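Local coordinates for MGS-MChE2 (Uncultured bacterium, PDB 5JD6), which probably hydrolyses carboxylic ester bonds, as an esterase of the alpha/beta hydrolase superfamily, at residues K45-L50 against E247-R252; A97-K102 against I180-A185; H4-Q7 against T12-E15; P55-S60 against R166-K171; N204-E209 against C229-M234. All coordinates share one frame; numbering follows the deposited sequence.

Contact 1: K45-L50 against E247-R252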
# COMPACT_ATOMS: atom_id res chain seq x y z
N LYS A 45 -14.68 13.62 -2.31
CA LYS A 45 -13.80 14.75 -2.57
C LYS A 45 -13.31 14.74 -4.02
O LYS A 45 -12.39 15.48 -4.37
CB LYS A 45 -12.61 14.74 -1.60
CG LYS A 45 -12.99 15.05 -0.16
CD LYS A 45 -13.42 16.50 -0.01
CE LYS A 45 -13.82 16.82 1.42
NZ LYS A 45 -15.09 16.12 1.80
N GLY A 46 -13.92 13.90 -4.84
CA GLY A 46 -13.60 13.84 -6.25
C GLY A 46 -12.55 12.80 -6.60
O GLY A 46 -11.81 12.96 -7.58
N TYR A 47 -12.47 11.73 -5.82
CA TYR A 47 -11.50 10.68 -6.07
C TYR A 47 -12.15 9.31 -6.23
O TYR A 47 -13.23 9.05 -5.70
CB TYR A 47 -10.47 10.62 -4.94
CG TYR A 47 -9.59 11.85 -4.86
CD1 TYR A 47 -8.44 11.95 -5.63
CD2 TYR A 47 -9.91 12.91 -4.02
CE1 TYR A 47 -7.63 13.07 -5.57
CE2 TYR A 47 -9.11 14.03 -3.95
CZ TYR A 47 -7.98 14.11 -4.73
OH TYR A 47 -7.18 15.23 -4.66
N LYS A 48 -11.48 8.43 -6.97
CA LYS A 48 -11.95 7.07 -7.16
C LYS A 48 -11.09 6.11 -6.34
O LYS A 48 -9.90 5.95 -6.61
CB LYS A 48 -11.90 6.69 -8.64
CG LYS A 48 -12.75 5.50 -9.03
CD LYS A 48 -12.70 5.30 -10.53
CE LYS A 48 -13.68 4.24 -10.99
NZ LYS A 48 -13.56 3.98 -12.45
N VAL A 49 -11.69 5.50 -5.33
CA VAL A 49 -10.95 4.60 -4.45
C VAL A 49 -11.13 3.14 -4.86
O VAL A 49 -12.25 2.63 -4.92
CB VAL A 49 -11.37 4.77 -2.98
CG1 VAL A 49 -10.55 3.85 -2.09
CG2 VAL A 49 -11.20 6.22 -2.55
N LEU A 50 -10.01 2.48 -5.15
CA LEU A 50 -10.03 1.08 -5.58
C LEU A 50 -9.15 0.24 -4.66
O LEU A 50 -7.97 0.54 -4.48
CB LEU A 50 -9.55 0.95 -7.02
CG LEU A 50 -10.37 1.69 -8.08
CD1 LEU A 50 -9.46 2.41 -9.07
CD2 LEU A 50 -11.28 0.72 -8.82
N GLU A 247 -4.51 17.45 1.95
CA GLU A 247 -3.78 18.71 1.80
C GLU A 247 -2.56 18.53 0.91
O GLU A 247 -2.19 19.45 0.17
CB GLU A 247 -3.36 19.26 3.16
CG GLU A 247 -4.38 20.20 3.78
CD GLU A 247 -4.68 21.40 2.89
OE1 GLU A 247 -3.77 21.86 2.17
OE2 GLU A 247 -5.84 21.88 2.92
N TRP A 248 -1.95 17.36 0.97
CA TRP A 248 -0.81 17.06 0.11
C TRP A 248 -1.26 16.99 -1.34
O TRP A 248 -0.55 17.43 -2.24
CB TRP A 248 -0.15 15.75 0.54
CG TRP A 248 1.12 15.45 -0.20
CD1 TRP A 248 2.35 16.00 0.03
CD2 TRP A 248 1.29 14.53 -1.29
NE1 TRP A 248 3.27 15.49 -0.85
CE2 TRP A 248 2.65 14.58 -1.67
CE3 TRP A 248 0.42 13.68 -1.97
CZ2 TRP A 248 3.16 13.80 -2.71
CZ3 TRP A 248 0.93 12.91 -3.00
CH2 TRP A 248 2.29 12.97 -3.36
N PHE A 249 -2.45 16.43 -1.56
CA PHE A 249 -3.04 16.37 -2.90
C PHE A 249 -3.30 17.77 -3.45
O PHE A 249 -3.06 18.04 -4.63
CB PHE A 249 -4.35 15.57 -2.87
CG PHE A 249 -4.15 14.08 -2.81
CD1 PHE A 249 -2.93 13.51 -3.13
CD2 PHE A 249 -5.20 13.25 -2.43
CE1 PHE A 249 -2.75 12.13 -3.07
CE2 PHE A 249 -5.03 11.87 -2.37
CZ PHE A 249 -3.80 11.32 -2.69
N LYS A 250 -3.80 18.65 -2.59
CA LYS A 250 -4.13 20.02 -2.99
C LYS A 250 -2.91 20.80 -3.43
O LYS A 250 -2.97 21.57 -4.40
CB LYS A 250 -4.82 20.75 -1.84
CG LYS A 250 -6.17 20.17 -1.45
CD LYS A 250 -6.63 20.71 -0.10
CE LYS A 250 -7.97 20.11 0.30
NZ LYS A 250 -8.31 20.41 1.72
N GLU A 251 -1.80 20.61 -2.73
CA GLU A 251 -0.56 21.32 -3.03
C GLU A 251 0.01 20.96 -4.39
O GLU A 251 0.70 21.76 -5.02
CB GLU A 251 0.49 21.04 -1.96
CG GLU A 251 0.13 21.55 -0.58
CD GLU A 251 1.19 21.20 0.44
OE1 GLU A 251 2.32 20.84 0.04
OE2 GLU A 251 0.90 21.28 1.65
N ARG A 252 -0.26 19.74 -4.84
CA ARG A 252 0.39 19.21 -6.03
C ARG A 252 -0.57 18.95 -7.18
O ARG A 252 -0.14 18.54 -8.26
CB ARG A 252 1.12 17.92 -5.69
CG ARG A 252 2.35 18.11 -4.83
CD ARG A 252 3.04 16.79 -4.58
NE ARG A 252 4.37 16.97 -4.00
CZ ARG A 252 5.49 17.04 -4.72
NH1 ARG A 252 5.43 16.96 -6.05
NH2 ARG A 252 6.66 17.20 -4.12
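Tyr47 and Phe249 meet as two rings set obliquely, their planes at 35° and their centroids 5.2 Å apart. The phenol end of the tyrosine does the touching: Tyr47 CZ lies 3.7 Å from Phe249 CD2, and Tyr47 OH comes to 3.4 Å from Phe249 CB. The hydroxyl therefore rests against the base of the phenylalanine side chain, where CB joins the ring, while the CD2-CE2 side of that ring leans over the tyrosine, with Phe249 CE2 4.2 Å above the Tyr47 plane and displaced toward its margin. In both residues CG is anti to the carbonyl carbon (chi1 -66° in Tyr47, -77° in Phe249), and this sends each ring across a backbone separation of 10.7 Å between Tyr47 CA and Phe249 CA. No hydrogen bond links the two segments. The hydroxyl of Tyr47 is instead hydrogen-bonded to the backbone O of Phe254, the last residue of the chain, which fixes the phenol end while its flank packs on Phe249. The joined area is small, 101 Å² over both sides, yet both residues are buried. Strand 47-52 pairs in parallel with strand 20-25, whose Ile22 touches both rings; the pair thus bridges the beginning of strand 47-52 and the C-terminal part of helix 238-252, and Phe254 packs against Phe249 beyond the helix.

Contact 2: A97-K102 against I180-A185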
# COMPACT_ATOMS: atom_id res chain seq x y z
N ALA A 97 3.68 -1.41 -3.61
CA ALA A 97 3.49 -0.13 -4.27
C ALA A 97 4.83 0.48 -4.69
O ALA A 97 4.97 0.97 -5.81
CB ALA A 97 2.73 0.83 -3.37
N LEU A 98 5.80 0.44 -3.78
CA LEU A 98 7.14 0.94 -4.06
C LEU A 98 7.77 0.23 -5.25
O LEU A 98 8.27 0.87 -6.17
CB LEU A 98 8.04 0.77 -2.83
CG LEU A 98 8.00 1.90 -1.80
CD1 LEU A 98 8.34 1.37 -0.42
CD2 LEU A 98 8.97 3.01 -2.19
N LEU A 99 7.73 -1.10 -5.23
CA LEU A 99 8.32 -1.89 -6.31
C LEU A 99 7.61 -1.61 -7.63
O LEU A 99 8.25 -1.55 -8.68
CB LEU A 99 8.26 -3.38 -5.98
CG LEU A 99 8.95 -4.30 -6.99
CD1 LEU A 99 10.38 -3.83 -7.25
CD2 LEU A 99 8.95 -5.74 -6.50
N ALA A 100 6.30 -1.44 -7.57
CA ALA A 100 5.51 -1.13 -8.76
C ALA A 100 5.89 0.22 -9.34
O ALA A 100 5.97 0.38 -10.56
CB ALA A 100 4.03 -1.17 -8.43
N THR A 101 6.13 1.20 -8.47
CA THR A 101 6.56 2.52 -8.91
C THR A 101 7.96 2.48 -9.51
O THR A 101 8.30 3.26 -10.39
CB THR A 101 6.54 3.54 -7.75
OG1 THR A 101 7.31 3.03 -6.66
CG2 THR A 101 5.12 3.78 -7.27
N LYS A 102 8.78 1.55 -9.01
CA LYS A 102 10.11 1.34 -9.55
C LYS A 102 10.06 0.67 -10.92
O LYS A 102 10.75 1.09 -11.85
CB LYS A 102 10.95 0.49 -8.58
CG LYS A 102 12.23 -0.04 -9.19
CD LYS A 102 12.81 -1.18 -8.35
CE LYS A 102 13.79 -2.01 -9.16
NZ LYS A 102 13.99 -3.36 -8.57
N ILE A 180 12.62 -9.17 1.78
CA ILE A 180 13.90 -8.71 2.31
C ILE A 180 15.01 -8.79 1.26
O ILE A 180 15.90 -7.93 1.22
CB ILE A 180 14.32 -9.52 3.56
CG1 ILE A 180 13.16 -9.57 4.56
CG2 ILE A 180 15.55 -8.92 4.20
CD1 ILE A 180 13.52 -10.20 5.88
N ARG A 181 14.95 -9.81 0.42
CA ARG A 181 15.89 -9.95 -0.69
C ARG A 181 15.77 -8.76 -1.64
O ARG A 181 16.76 -8.32 -2.23
CB ARG A 181 15.64 -11.26 -1.44
CG ARG A 181 16.44 -11.43 -2.72
CD ARG A 181 15.98 -12.66 -3.49
NE ARG A 181 16.50 -12.69 -4.85
CZ ARG A 181 16.11 -13.56 -5.78
NH1 ARG A 181 15.18 -14.46 -5.50
NH2 ARG A 181 16.64 -13.51 -7.00
N HIS A 182 14.55 -8.26 -1.73
CA HIS A 182 14.17 -7.13 -2.55
C HIS A 182 14.22 -5.80 -1.81
O HIS A 182 13.24 -5.11 -1.74
CB HIS A 182 12.76 -7.41 -3.03
CG HIS A 182 12.61 -7.51 -4.49
ND1 HIS A 182 11.89 -8.52 -5.08
CD2 HIS A 182 13.06 -6.73 -5.49
CE1 HIS A 182 11.91 -8.36 -6.39
NE2 HIS A 182 12.61 -7.28 -6.66
N ASN A 183 15.38 -5.44 -1.29
CA ASN A 183 15.51 -4.18 -0.55
C ASN A 183 15.36 -2.98 -1.47
O ASN A 183 15.80 -3.01 -2.61
CB ASN A 183 16.86 -4.13 0.18
CG ASN A 183 16.87 -3.13 1.32
OD1 ASN A 183 15.85 -2.88 1.96
ND2 ASN A 183 18.04 -2.55 1.58
N MET A 184 14.73 -1.92 -0.96
CA MET A 184 14.44 -0.75 -1.78
C MET A 184 15.49 0.35 -1.64
O MET A 184 15.55 1.25 -2.47
CB MET A 184 13.06 -0.18 -1.42
CG MET A 184 11.91 -1.05 -1.88
SD MET A 184 11.88 -1.24 -3.67
CE MET A 184 11.08 -2.83 -3.83
N ALA A 185 16.32 0.25 -0.61
CA ALA A 185 17.31 1.28 -0.27
C ALA A 185 18.15 1.74 -1.46
O ALA A 185 18.44 2.93 -1.60
CB ALA A 185 18.22 0.78 0.84
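Two torsions bring Leu99 and Met184 together: Leu99 carries CG anti to its backbone N (chi1 -175°), which extends the side chain outward from helix 92-103, and Met184 bends at chi2 (-61°), which turns its thioether end toward that helix. The terminal methyl of Met184 is then caught in the angle of the leucine, with CE 3.6 Å from Leu99 CB and also 3.6 Å from Leu99 CD1. The two side chains cross at about a right angle. Higher up the methionine, CG makes a looser contact with Leu98 CB at 4.4 Å.

The other branch of Leu99 serves His182. Its CD2 sits over one face of the imidazole in a CH-pi contact, 4.1 Å from the ring centroid and 17° off the normal. His182 is where the backbone leaves helical angles after helix 169-181, and its carbonyl O accepts a hydrogen bond from His95 NE2, a polar link to helix 92-103 beside the apolar one. Leu99 also touches Val66 and Ala70 of helix 66-80. Helix 92-103, after strand 85-91 and its probable nucleophile elbow, thus packs at Leu98 and Leu99 against the region between strands 108-113 and 195-200, where alpha/beta hydrolases commonly insert a cap.

Contact 3: H4-Q7 against T12-E15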
# COMPACT_ATOMS: atom_id res chain seq x y z
N HIS A 4 -19.47 -0.67 -3.35
CA HIS A 4 -19.82 -2.08 -3.50
C HIS A 4 -18.66 -2.91 -4.04
O HIS A 4 -17.75 -2.40 -4.70
CB HIS A 4 -21.05 -2.24 -4.39
CG HIS A 4 -20.89 -1.70 -5.78
ND1 HIS A 4 -20.90 -0.35 -6.05
CD2 HIS A 4 -20.74 -2.33 -6.96
CE1 HIS A 4 -20.75 -0.17 -7.36
NE2 HIS A 4 -20.65 -1.36 -7.93
N LEU A 5 -18.70 -4.20 -3.72
CA LEU A 5 -17.65 -5.14 -4.09
C LEU A 5 -17.80 -5.61 -5.53
O LEU A 5 -18.89 -5.97 -5.96
CB LEU A 5 -17.66 -6.34 -3.14
CG LEU A 5 -16.75 -7.53 -3.44
CD1 LEU A 5 -15.30 -7.20 -3.11
CD2 LEU A 5 -17.22 -8.75 -2.65
N LYS A 6 -16.70 -5.59 -6.27
CA LYS A 6 -16.71 -5.99 -7.66
C LYS A 6 -15.89 -7.25 -7.88
O LYS A 6 -14.82 -7.41 -7.30
CB LYS A 6 -16.18 -4.87 -8.55
CG LYS A 6 -16.93 -3.56 -8.44
CD LYS A 6 -17.75 -3.29 -9.70
CE LYS A 6 -18.12 -1.82 -9.82
NZ LYS A 6 -18.88 -1.53 -11.06
N GLN A 7 -16.40 -8.15 -8.71
CA GLN A 7 -15.63 -9.30 -9.14
C GLN A 7 -15.73 -9.44 -10.65
O GLN A 7 -16.71 -9.94 -11.18
CB GLN A 7 -16.10 -10.58 -8.46
CG GLN A 7 -15.18 -11.76 -8.70
CD GLN A 7 -15.60 -13.00 -7.95
OE1 GLN A 7 -16.47 -13.75 -8.40
NE2 GLN A 7 -14.99 -13.23 -6.79
N THR A 12 -10.88 -9.27 -7.82
CA THR A 12 -11.85 -8.91 -6.80
C THR A 12 -11.40 -7.62 -6.12
O THR A 12 -10.27 -7.54 -5.64
CB THR A 12 -12.02 -10.03 -5.75
OG1 THR A 12 -12.44 -11.24 -6.39
CG2 THR A 12 -13.04 -9.63 -4.69
N TYR A 13 -12.27 -6.62 -6.09
CA TYR A 13 -11.88 -5.32 -5.55
C TYR A 13 -13.07 -4.47 -5.10
O TYR A 13 -14.19 -4.63 -5.60
CB TYR A 13 -11.07 -4.54 -6.59
CG TYR A 13 -11.83 -4.19 -7.85
CD1 TYR A 13 -12.03 -5.14 -8.85
CD2 TYR A 13 -12.34 -2.91 -8.05
CE1 TYR A 13 -12.72 -4.83 -10.01
CE2 TYR A 13 -13.03 -2.59 -9.20
CZ TYR A 13 -13.22 -3.55 -10.18
OH TYR A 13 -13.91 -3.23 -11.33
N LEU A 14 -12.82 -3.59 -4.13
CA LEU A 14 -13.81 -2.59 -3.73
C LEU A 14 -13.67 -1.35 -4.60
O LEU A 14 -12.56 -0.96 -4.96
CB LEU A 14 -13.65 -2.21 -2.26
CG LEU A 14 -14.09 -3.21 -1.19
CD1 LEU A 14 -14.10 -2.54 0.18
CD2 LEU A 14 -15.44 -3.81 -1.51
N GLU A 15 -14.80 -0.74 -4.93
CA GLU A 15 -14.80 0.45 -5.77
C GLU A 15 -15.80 1.47 -5.24
O GLU A 15 -16.95 1.15 -4.97
CB GLU A 15 -15.14 0.07 -7.22
CG GLU A 15 -14.96 1.19 -8.22
CD GLU A 15 -15.14 0.72 -9.65
OE1 GLU A 15 -15.22 -0.51 -9.87
OE2 GLU A 15 -15.22 1.57 -10.56
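A beta hairpin, strands 4-8 and 11-16, forms one margin of the central sheet, and Lys6 and Tyr13 make its doubly hydrogen-bonded pair here. They are antiparallel: Lys6 N gives to Tyr13 O at 2.8 Å, and Tyr13 N returns a bond to Lys6 O at 2.9 Å, with N-H...O angles of 163° and 166°. Toward His4 the pairing slackens, for the bond from Glu15 N to His4 O is weak at 3.4 Å.

On the face bearing Lys6, Tyr13 and Glu15, the tyrosine ring lies beneath the lysine. Tyr13 CG stands between its backbone N and carbonyl carbon (chi1 64°), which folds the ring back across the neighbouring strand, and Lys6 CB makes a CH-pi contact over the ring, 3.8 Å from its centroid and offset toward the rim. From there Lys6 bends at chi2 and runs on toward the carboxylate of Glu15; Lys6 NZ to Glu15 OE1 is a long salt bridge of 4.0 Å. The phenol hydroxyl has its main polar partner in Lys80 NZ, outside the hairpin.

The other face carries Leu5, Gln7, Thr12 and Leu14. Leu14 CD2 packs on Leu5 CB at 3.7 Å, and Gln7 NE2 donates to Thr12 OG1 at 3.3 Å, the hydroxyl oxygen lying close to the plane of the Gln7 amide. Such an N-terminal antiparallel hairpin, joined through strand 11-16 to strand 47-52, is a usual opening of the alpha/beta hydrolase sheet.

Contact 4: P55-S60 against R166-K171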
# COMPACT_ATOMS: atom_id res chain seq x y z
N PRO A 55 -3.26 -11.62 -4.82
CA PRO A 55 -3.15 -13.07 -4.64
C PRO A 55 -1.96 -13.46 -3.77
O PRO A 55 -1.06 -14.15 -4.24
CB PRO A 55 -2.96 -13.58 -6.07
CG PRO A 55 -2.26 -12.46 -6.76
CD PRO A 55 -2.80 -11.19 -6.16
N LEU A 56 -1.96 -13.01 -2.51
CA LEU A 56 -0.85 -13.27 -1.60
C LEU A 56 -0.61 -14.76 -1.38
O LEU A 56 0.53 -15.22 -1.40
CB LEU A 56 -1.08 -12.58 -0.25
CG LEU A 56 -1.02 -11.05 -0.17
CD1 LEU A 56 0.03 -10.49 -1.12
CD2 LEU A 56 -2.37 -10.43 -0.44
N TYR A 57 -1.69 -15.51 -1.18
CA TYR A 57 -1.58 -16.92 -0.82
C TYR A 57 -2.20 -17.86 -1.85
O TYR A 57 -2.53 -19.00 -1.53
CB TYR A 57 -2.24 -17.18 0.53
CG TYR A 57 -1.69 -16.36 1.67
CD1 TYR A 57 -0.37 -16.51 2.09
CD2 TYR A 57 -2.48 -15.44 2.34
CE1 TYR A 57 0.14 -15.77 3.14
CE2 TYR A 57 -1.98 -14.69 3.39
CZ TYR A 57 -0.67 -14.86 3.79
OH TYR A 57 -0.16 -14.12 4.83
N SER A 58 -2.35 -17.39 -3.08
CA SER A 58 -2.98 -18.20 -4.11
C SER A 58 -2.08 -18.49 -5.32
O SER A 58 -2.46 -19.29 -6.18
CB SER A 58 -4.28 -17.54 -4.58
OG SER A 58 -4.00 -16.44 -5.44
N MET A 59 -0.96 -17.82 -5.36
CA MET A 59 -0.09 -17.73 -6.50
C MET A 59 0.74 -18.93 -6.79
O MET A 59 1.96 -18.92 -6.74
CB MET A 59 0.84 -16.51 -6.31
CG MET A 59 0.34 -15.21 -6.88
SD MET A 59 -0.40 -15.55 -8.44
CE MET A 59 0.84 -15.00 -9.58
N SER A 60 0.07 -20.01 -7.06
CA SER A 60 0.76 -21.22 -7.42
C SER A 60 1.45 -21.62 -6.17
O SER A 60 1.39 -20.92 -5.15
CB SER A 60 1.81 -20.95 -8.51
OG SER A 60 3.09 -21.51 -8.27
N ARG A 166 -0.50 -24.92 7.48
CA ARG A 166 0.39 -25.89 6.87
C ARG A 166 0.96 -25.48 5.55
O ARG A 166 2.16 -25.41 5.40
CB ARG A 166 -0.31 -27.27 6.73
CG ARG A 166 -1.52 -27.52 7.60
CD ARG A 166 -1.51 -28.83 8.33
NE ARG A 166 -2.20 -28.70 9.61
CZ ARG A 166 -1.57 -28.52 10.76
NH1 ARG A 166 -0.25 -28.47 10.79
NH2 ARG A 166 -2.26 -28.42 11.88
N ASN A 167 0.12 -25.21 4.57
CA ASN A 167 0.62 -24.83 3.25
C ASN A 167 0.71 -23.33 2.99
O ASN A 167 1.08 -22.90 1.92
CB ASN A 167 -0.19 -25.53 2.11
CG ASN A 167 -1.26 -26.52 2.60
OD1 ASN A 167 -0.99 -27.47 3.30
ND2 ASN A 167 -2.50 -26.30 2.17
N LYS A 168 0.40 -22.51 3.99
CA LYS A 168 0.35 -21.07 3.79
C LYS A 168 1.54 -20.44 4.49
O LYS A 168 1.97 -19.33 4.17
CB LYS A 168 -0.97 -20.50 4.33
CG LYS A 168 -1.10 -18.99 4.31
CD LYS A 168 -2.37 -18.53 5.03
CE LYS A 168 -3.62 -18.94 4.27
NZ LYS A 168 -4.84 -18.41 4.93
N LEU A 169 2.08 -21.19 5.45
CA LEU A 169 3.30 -20.81 6.15
C LEU A 169 4.45 -20.68 5.17
O LEU A 169 5.24 -19.74 5.24
CB LEU A 169 3.62 -21.85 7.23
CG LEU A 169 4.91 -21.67 8.03
CD1 LEU A 169 5.00 -20.27 8.60
CD2 LEU A 169 4.97 -22.71 9.13
N VAL A 170 4.55 -21.64 4.25
CA VAL A 170 5.60 -21.63 3.24
C VAL A 170 5.47 -20.39 2.35
O VAL A 170 6.47 -19.77 1.99
CB VAL A 170 5.55 -22.88 2.35
CG1 VAL A 170 6.87 -23.06 1.62
CG2 VAL A 170 5.24 -24.11 3.19
N LYS A 171 4.24 -20.04 2.01
CA LYS A 171 3.97 -18.88 1.18
C LYS A 171 4.32 -17.59 1.92
O LYS A 171 4.89 -16.67 1.33
CB LYS A 171 2.52 -18.87 0.72
CG LYS A 171 2.19 -19.98 -0.27
CD LYS A 171 0.69 -20.11 -0.51
CE LYS A 171 0.39 -21.27 -1.44
NZ LYS A 171 -1.07 -21.56 -1.53
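Tyr57 is gripped by Lys168 and Lys171 where the loop after strand 47-52 of the alpha/beta hydrolase fold meets the turn leading into helix 169-181 and its first residues. The tight part is the ring of Tyr57. Lys168 passes over one face at about a right angle to the tyrosine side chain, with CG 3.7 Å from the ring centroid and 24° off the normal, a CH-pi contact. Lys168 CG lies anti to its backbone N (chi1 174°), and the chain then bends at chi3, so that CD and CE also follow the ring. The ammonium itself is far from it: Lys168 NZ is 5.1 Å from the centroid, at most a weak cation-pi attraction. The opposite face is approached by Leu56 CB, 4.1 Å above the plane, and Lys171 CB stands at the ring edge, 4.0 Å from Tyr57 CD1. Leu28 also touches the tyrosine.

Away from the ring the contact is looser and lies toward the surface. Ser60 is exposed and offers little more than its carbonyl, Ser60 O lying 3.9 Å from Lys171 CE, while its hydroxyl is bonded to Leu62 N within its own loop. The polar link between the two parts runs through Lys171, whose chain stays extended beyond CG along the tyrosine backbone. It ends with Lys171 NZ donating to Tyr57 O at 2.9 Å, from 48° above the carbonyl plane.

Contact 5: N204-E209 against C229-M234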
# COMPACT_ATOMS: atom_id res chain seq x y z
N ASN A 204 5.89 0.65 16.12
CA ASN A 204 6.73 -0.42 16.66
C ASN A 204 7.15 -1.44 15.61
O ASN A 204 8.27 -1.96 15.65
CB ASN A 204 6.01 -1.13 17.81
CG ASN A 204 6.10 -0.37 19.11
OD1 ASN A 204 7.19 0.00 19.55
ND2 ASN A 204 4.96 -0.14 19.75
N VAL A 205 6.26 -1.74 14.67
CA VAL A 205 6.56 -2.68 13.60
C VAL A 205 7.58 -2.08 12.63
O VAL A 205 8.65 -2.65 12.41
CB VAL A 205 5.30 -3.09 12.82
CG1 VAL A 205 5.66 -4.03 11.69
CG2 VAL A 205 4.29 -3.73 13.76
N THR A 206 7.24 -0.93 12.07
CA THR A 206 8.16 -0.18 11.23
C THR A 206 8.46 1.16 11.88
O THR A 206 7.78 2.15 11.61
CB THR A 206 7.60 0.05 9.81
OG1 THR A 206 6.33 0.72 9.90
CG2 THR A 206 7.42 -1.27 9.08
N PRO A 207 9.49 1.19 12.75
CA PRO A 207 9.89 2.36 13.55
C PRO A 207 10.03 3.63 12.72
O PRO A 207 10.29 3.56 11.52
CB PRO A 207 11.24 1.92 14.12
CG PRO A 207 11.15 0.45 14.19
CD PRO A 207 10.37 0.04 12.98
N PRO A 208 9.86 4.80 13.36
CA PRO A 208 9.92 6.10 12.69
C PRO A 208 11.26 6.36 11.99
O PRO A 208 11.33 7.24 11.12
CB PRO A 208 9.70 7.11 13.83
CG PRO A 208 9.99 6.35 15.08
CD PRO A 208 9.57 4.95 14.80
N GLU A 209 12.29 5.62 12.36
CA GLU A 209 13.59 5.72 11.70
C GLU A 209 13.46 5.35 10.22
O GLU A 209 14.07 5.98 9.36
CB GLU A 209 14.62 4.81 12.38
CG GLU A 209 15.07 5.27 13.76
CD GLU A 209 14.10 4.90 14.86
OE1 GLU A 209 12.95 4.53 14.56
OE2 GLU A 209 14.50 4.96 16.05
N CYS A 229 0.36 7.26 17.58
CA CYS A 229 -0.10 6.44 16.48
C CYS A 229 0.91 5.34 16.17
O CYS A 229 2.12 5.57 16.18
CB CYS A 229 -0.34 7.31 15.24
SG CYS A 229 -0.72 6.38 13.76
N GLY A 230 0.41 4.14 15.88
CA GLY A 230 1.26 3.00 15.64
C GLY A 230 1.44 2.66 14.17
O GLY A 230 1.79 3.52 13.35
N HIS A 231 1.20 1.40 13.84
CA HIS A 231 1.52 0.87 12.52
C HIS A 231 0.43 1.12 11.48
O HIS A 231 0.69 1.05 10.28
CB HIS A 231 1.80 -0.63 12.62
CG HIS A 231 2.53 -1.19 11.44
ND1 HIS A 231 3.66 -0.61 10.92
CD2 HIS A 231 2.28 -2.29 10.68
CE1 HIS A 231 4.09 -1.32 9.89
NE2 HIS A 231 3.27 -2.34 9.72
N ALA A 232 -0.78 1.42 11.94
CA ALA A 232 -1.90 1.64 11.04
C ALA A 232 -2.54 3.01 11.25
O ALA A 232 -3.60 3.12 11.86
CB ALA A 232 -2.94 0.54 11.20
N ALA A 233 -1.88 4.05 10.75
CA ALA A 233 -2.37 5.42 10.89
C ALA A 233 -3.76 5.58 10.28
O ALA A 233 -4.60 6.30 10.81
CB ALA A 233 -1.40 6.40 10.24
N MET A 234 -3.98 4.88 9.17
CA MET A 234 -5.26 4.83 8.48
C MET A 234 -6.41 4.43 9.40
O MET A 234 -7.53 4.92 9.25
CB MET A 234 -5.18 3.82 7.35
CG MET A 234 -4.30 2.64 7.74
SD MET A 234 -3.89 1.61 6.34
CE MET A 234 -2.87 2.77 5.45
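Val205 and His231 meet with the valine pressed on the imidazole. Val205 CB lies 3.5 Å from the ring centroid, close to the normal, a CH-pi contact over the centre of the face. Its CG1 is anti to the backbone N (chi1 178°), which places the two methyls over different parts of the ring: CG1 is 3.5 Å from His231 NE2, and CG2 is 3.9 Å from His231 CG. His231 meets this with CG anti to its own N (chi1 -163°), which swings the ring out from the loop toward Val205.

Thr206 comes at the ring edge. With OG1 set between the backbone N and the carbonyl carbon (chi1 56°), that oxygen lies near the imidazole plane, 3.0 Å from His231 CE1, and Thr206 CG2 is 3.4 Å from the same carbon. The ND1 of His231 is hydrogen-bonded to Asp203 OD2, and Asp203 OD1 takes the backbone N of Thr206, tying the aspartate to both sides of the contact. Ser91, which the His231 side chain touches, His231 and Asp203 are arranged like a Ser-His-Asp triad, probably the catalytic one. The loop carrying Val205 follows strand 195-200 and leads into helix 208-217, whereas His231 follows strand 221-226 and precedes helix 233-236.

In the fold
Contacts 1 and 3 share the sheet: strands 47-52 and 11-16 are neighbours, and Leu50 CD2 packs 3.7 Å from Glu15 CG, though the contact centres are about 20 Å apart. Contacts 2 and 4 both use helix 169-181, one at each end, with centres about 20 Å apart; their segments alternate along the chain. Contact 5 holds the probable catalytic histidine; the centres of contacts 2 and 5 are about 19 Å apart, contact 2 lying on the helix that follows the elbow of the putative nucleophile. The hairpin of contact 3 lies across the chain's centre from contact 5, about 28 Å away, centre to centre. Contacts 2, 4 and 5 are all nested in the loop closed by contact 1.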